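Local coordinates for secreted protein (Streptomyces lividans TK24, PDB 5LXZ), which is probably a copper metalloradical oxidase of the AA5 family, related to galactose oxidase, and binds copper in this engineered variant, at residues A[302-312]-A[354-365]. The protein carries 1 engineered substitution. Residues are numbered along the deposited sequence; the frame is centred on the assembly and turned at random.
Sequences FLMQNGKIFYS and TVLLPPAQDEKY. With EDO (1,2-ethanediol), chain N.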
# COMPACT_ATOMS: atom_id res chain seq x y z
N PHE A 302 11.19 -1.23 -1.24
CA PHE A 302 11.53 -2.63 -1.50
C PHE A 302 12.98 -2.89 -1.17
O PHE A 302 13.86 -2.11 -1.53
CB PHE A 302 11.33 -2.94 -2.98
CG PHE A 302 9.88 -2.99 -3.41
CD1 PHE A 302 9.19 -1.84 -3.70
CD2 PHE A 302 9.22 -4.19 -3.51
CE1 PHE A 302 7.86 -1.91 -4.08
CE2 PHE A 302 7.91 -4.26 -3.91
CZ PHE A 302 7.22 -3.11 -4.16
N LEU A 303 13.26 -4.07 -0.60
CA LEU A 303 14.64 -4.45 -0.35
C LEU A 303 15.32 -4.91 -1.62
O LEU A 303 14.87 -5.86 -2.29
CB LEU A 303 14.67 -5.58 0.69
CG LEU A 303 16.06 -6.05 1.11
CD1 LEU A 303 16.82 -4.97 1.87
CD2 LEU A 303 15.84 -7.26 2.03
N MET A 304 16.49 -4.31 -1.89
CA MET A 304 17.32 -4.61 -3.04
C MET A 304 18.39 -5.66 -2.66
O MET A 304 18.71 -5.86 -1.48
CB MET A 304 18.03 -3.34 -3.49
CG MET A 304 17.07 -2.22 -3.85
SD MET A 304 17.90 -0.61 -4.01
CE MET A 304 19.33 -0.97 -5.05
N GLN A 305 18.99 -6.24 -3.67
CA GLN A 305 20.01 -7.28 -3.42
C GLN A 305 21.23 -6.79 -2.71
O GLN A 305 21.91 -7.60 -2.07
CB GLN A 305 20.38 -7.96 -4.73
CG GLN A 305 19.29 -8.90 -5.13
CD GLN A 305 19.52 -9.50 -6.49
OE1 GLN A 305 20.63 -9.90 -6.84
NE2 GLN A 305 18.48 -9.52 -7.29
N ASN A 306 21.54 -5.49 -2.81
CA ASN A 306 22.65 -4.93 -2.04
C ASN A 306 22.29 -4.48 -0.62
O ASN A 306 23.09 -3.86 0.05
CB ASN A 306 23.33 -3.82 -2.83
CG ASN A 306 22.46 -2.60 -3.01
OD1 ASN A 306 21.32 -2.54 -2.52
ND2 ASN A 306 22.98 -1.63 -3.75
N GLY A 307 21.05 -4.73 -0.20
CA GLY A 307 20.60 -4.38 1.13
C GLY A 307 20.03 -2.99 1.31
O GLY A 307 19.55 -2.65 2.36
N LYS A 308 20.16 -2.18 0.28
CA LYS A 308 19.54 -0.87 0.26
C LYS A 308 18.07 -1.03 -0.07
O LYS A 308 17.61 -2.08 -0.46
CB LYS A 308 20.27 0.08 -0.70
CG LYS A 308 21.76 0.19 -0.35
CD LYS A 308 22.46 1.25 -1.19
CE LYS A 308 23.98 1.19 -0.92
NZ LYS A 308 24.80 2.10 -1.76
N ILE A 309 17.35 0.05 0.13
CA ILE A 309 15.92 0.09 -0.10
C ILE A 309 15.63 0.93 -1.33
O ILE A 309 16.09 2.08 -1.43
CB ILE A 309 15.21 0.68 1.12
CG1 ILE A 309 15.16 -0.30 2.28
CG2 ILE A 309 13.75 1.13 0.79
CD1 ILE A 309 14.25 -1.53 2.12
N PHE A 310 14.86 0.36 -2.27
CA PHE A 310 14.40 1.10 -3.38
C PHE A 310 13.06 1.71 -3.10
O PHE A 310 12.13 1.01 -2.73
CB PHE A 310 14.29 0.21 -4.62
CG PHE A 310 13.85 0.94 -5.86
CD1 PHE A 310 14.58 2.04 -6.31
CD2 PHE A 310 12.72 0.61 -6.52
CE1 PHE A 310 14.21 2.71 -7.45
CE2 PHE A 310 12.33 1.29 -7.69
CZ PHE A 310 13.08 2.33 -8.13
N TYR A 311 13.01 3.04 -3.25
CA TYR A 311 11.73 3.79 -3.18
C TYR A 311 11.34 4.06 -4.59
O TYR A 311 12.03 4.81 -5.29
CB TYR A 311 11.93 5.06 -2.40
CG TYR A 311 10.77 6.03 -2.44
CD1 TYR A 311 9.46 5.60 -2.13
CD2 TYR A 311 10.94 7.36 -2.73
CE1 TYR A 311 8.39 6.49 -2.13
CE2 TYR A 311 9.90 8.24 -2.67
CZ TYR A 311 8.62 7.81 -2.38
OH TYR A 311 7.55 8.65 -2.28
N SER A 312 10.18 3.56 -5.00
CA SER A 312 9.76 3.68 -6.38
C SER A 312 9.15 5.06 -6.65
O SER A 312 8.96 5.38 -7.82
CB SER A 312 8.75 2.62 -6.75
OG SER A 312 7.49 2.91 -6.16
N THR A 354 3.35 -0.54 -7.68
CA THR A 354 4.74 -0.86 -7.90
C THR A 354 4.89 -2.36 -7.79
O THR A 354 4.37 -2.94 -6.83
CB THR A 354 5.65 -0.25 -6.82
OG1 THR A 354 5.38 1.14 -6.68
CG2 THR A 354 7.10 -0.46 -7.17
N VAL A 355 5.64 -2.94 -8.71
CA VAL A 355 5.94 -4.38 -8.70
C VAL A 355 7.40 -4.59 -8.97
O VAL A 355 7.95 -3.98 -9.90
CB VAL A 355 5.11 -5.11 -9.80
CG1 VAL A 355 5.43 -6.57 -9.85
CG2 VAL A 355 3.62 -4.97 -9.52
N LEU A 356 7.99 -5.49 -8.19
CA LEU A 356 9.31 -6.06 -8.50
C LEU A 356 9.04 -7.16 -9.52
O LEU A 356 8.40 -8.16 -9.18
CB LEU A 356 9.98 -6.57 -7.24
CG LEU A 356 11.28 -7.34 -7.42
CD1 LEU A 356 12.28 -6.64 -8.31
CD2 LEU A 356 11.87 -7.58 -6.05
N LEU A 357 9.37 -6.90 -10.78
CA LEU A 357 9.01 -7.82 -11.84
C LEU A 357 9.64 -9.17 -11.67
O LEU A 357 10.73 -9.29 -11.13
CB LEU A 357 9.39 -7.27 -13.20
CG LEU A 357 8.69 -5.97 -13.60
CD1 LEU A 357 9.34 -5.43 -14.87
CD2 LEU A 357 7.21 -6.18 -13.81
N PRO A 358 8.95 -10.21 -12.17
CA PRO A 358 9.50 -11.55 -12.12
C PRO A 358 10.53 -11.74 -13.24
O PRO A 358 10.30 -11.23 -14.34
CB PRO A 358 8.26 -12.43 -12.33
CG PRO A 358 7.30 -11.63 -13.07
CD PRO A 358 7.58 -10.19 -12.72
N PRO A 359 11.67 -12.42 -13.02
CA PRO A 359 12.13 -12.88 -11.73
C PRO A 359 12.81 -11.79 -10.94
O PRO A 359 13.48 -10.92 -11.51
CB PRO A 359 13.14 -13.97 -12.10
CG PRO A 359 13.73 -13.47 -13.38
CD PRO A 359 12.62 -12.74 -14.11
N ALA A 360 12.69 -11.86 -9.62
CA ALA A 360 13.25 -10.87 -8.72
C ALA A 360 14.74 -10.70 -8.83
O ALA A 360 15.27 -9.64 -8.54
CB ALA A 360 12.87 -11.18 -7.29
N GLN A 361 15.43 -11.74 -9.29
CA GLN A 361 16.85 -11.62 -9.54
C GLN A 361 17.22 -10.42 -10.41
O GLN A 361 18.31 -9.87 -10.25
CB GLN A 361 17.38 -12.88 -10.24
CG GLN A 361 17.57 -14.03 -9.28
CD GLN A 361 16.39 -14.98 -9.15
OE1 GLN A 361 15.22 -14.64 -9.41
NE2 GLN A 361 16.70 -16.24 -8.79
N ASP A 362 16.35 -10.07 -11.36
CA ASP A 362 16.70 -9.03 -12.34
C ASP A 362 16.65 -7.63 -11.78
O ASP A 362 17.19 -6.71 -12.39
CB ASP A 362 15.82 -9.17 -13.56
CG ASP A 362 16.06 -10.47 -14.33
OD1 ASP A 362 17.02 -11.24 -14.05
OD2 ASP A 362 15.24 -10.73 -15.22
N GLU A 363 16.00 -7.42 -10.62
CA GLU A 363 15.93 -6.09 -9.97
C GLU A 363 15.34 -5.04 -10.88
O GLU A 363 15.77 -3.89 -10.87
CB GLU A 363 17.30 -5.65 -9.42
CG GLU A 363 17.95 -6.69 -8.54
CD GLU A 363 19.02 -6.11 -7.62
OE1 GLU A 363 18.66 -5.43 -6.59
OE2 GLU A 363 20.23 -6.37 -7.92
N LYS A 364 14.32 -5.45 -11.64
CA LYS A 364 13.56 -4.53 -12.45
C LYS A 364 12.23 -4.21 -11.78
O LYS A 364 11.46 -5.12 -11.45
CB LYS A 364 13.32 -5.08 -13.84
CG LYS A 364 14.58 -5.19 -14.68
CD LYS A 364 14.25 -5.64 -16.09
CE LYS A 364 15.49 -5.88 -16.92
NZ LYS A 364 15.10 -6.00 -18.36
N TYR A 365 11.98 -2.92 -11.57
CA TYR A 365 10.79 -2.46 -10.84
C TYR A 365 9.91 -1.70 -11.79
O TYR A 365 10.42 -0.91 -12.57
CB TYR A 365 11.19 -1.55 -9.69
CG TYR A 365 11.87 -2.23 -8.57
CD1 TYR A 365 13.22 -2.50 -8.60
CD2 TYR A 365 11.15 -2.67 -7.48
CE1 TYR A 365 13.84 -3.16 -7.55
CE2 TYR A 365 11.77 -3.35 -6.45
CZ TYR A 365 13.09 -3.58 -6.48
OH TYR A 365 13.72 -4.24 -5.43
C1 EDO N . 20.19 -3.38 5.42
O1 EDO N . 19.00 -3.76 4.70
C2 EDO N . 20.04 -3.47 6.93
O2 EDO N . 19.65 -4.77 7.33
O HOH W 1 15.91 -8.19 -6.21
O HOH W 2 21.07 -4.27 -5.65
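Y365 meets F310 with one ring face and F302 with its edge. CD2 of F310 sits 3.6 Å from CG of Y365, over the centre of that face, although the two ring planes meet obliquely at 45°. The offset edge-to-face pair with F302 has centroids 5.4 Å apart, and CE2 of Y365 comes within 3.5 Å of F302 CB. CD1 of L356 packs against the opposite Y365 face, toward the rim. At the distal end of the F302 ring, CE1 touches the T354 methyl CG2, while T354 OG1 shares a 2.8 Å hydrogen bond with S312 OG. Strands 301-303 and 309-311 start one four-stranded antiparallel sheet, 353-356 and 364-368 the next, so the cluster joins consecutive blades of the Kelch beta-propeller. At the hairpin turn M304-G307 the contact becomes polar. The Q305 amide stacks on the E363 carboxylate, planes 17° apart. Q305 N gives E363 OE1 a nearly straight bond (170°) from above the carboxylate plane. Extended beyond CG, Q305 gives a 3.0 Å hydrogen bond from NE2 to Q361 O, approaching from above the carbonyl plane. One water joins NE2 to A360 O; another links E363 OE1 with N306 N. Farther out, N577 ND2 and K389 NZ donate to Q305 O and Q361 O.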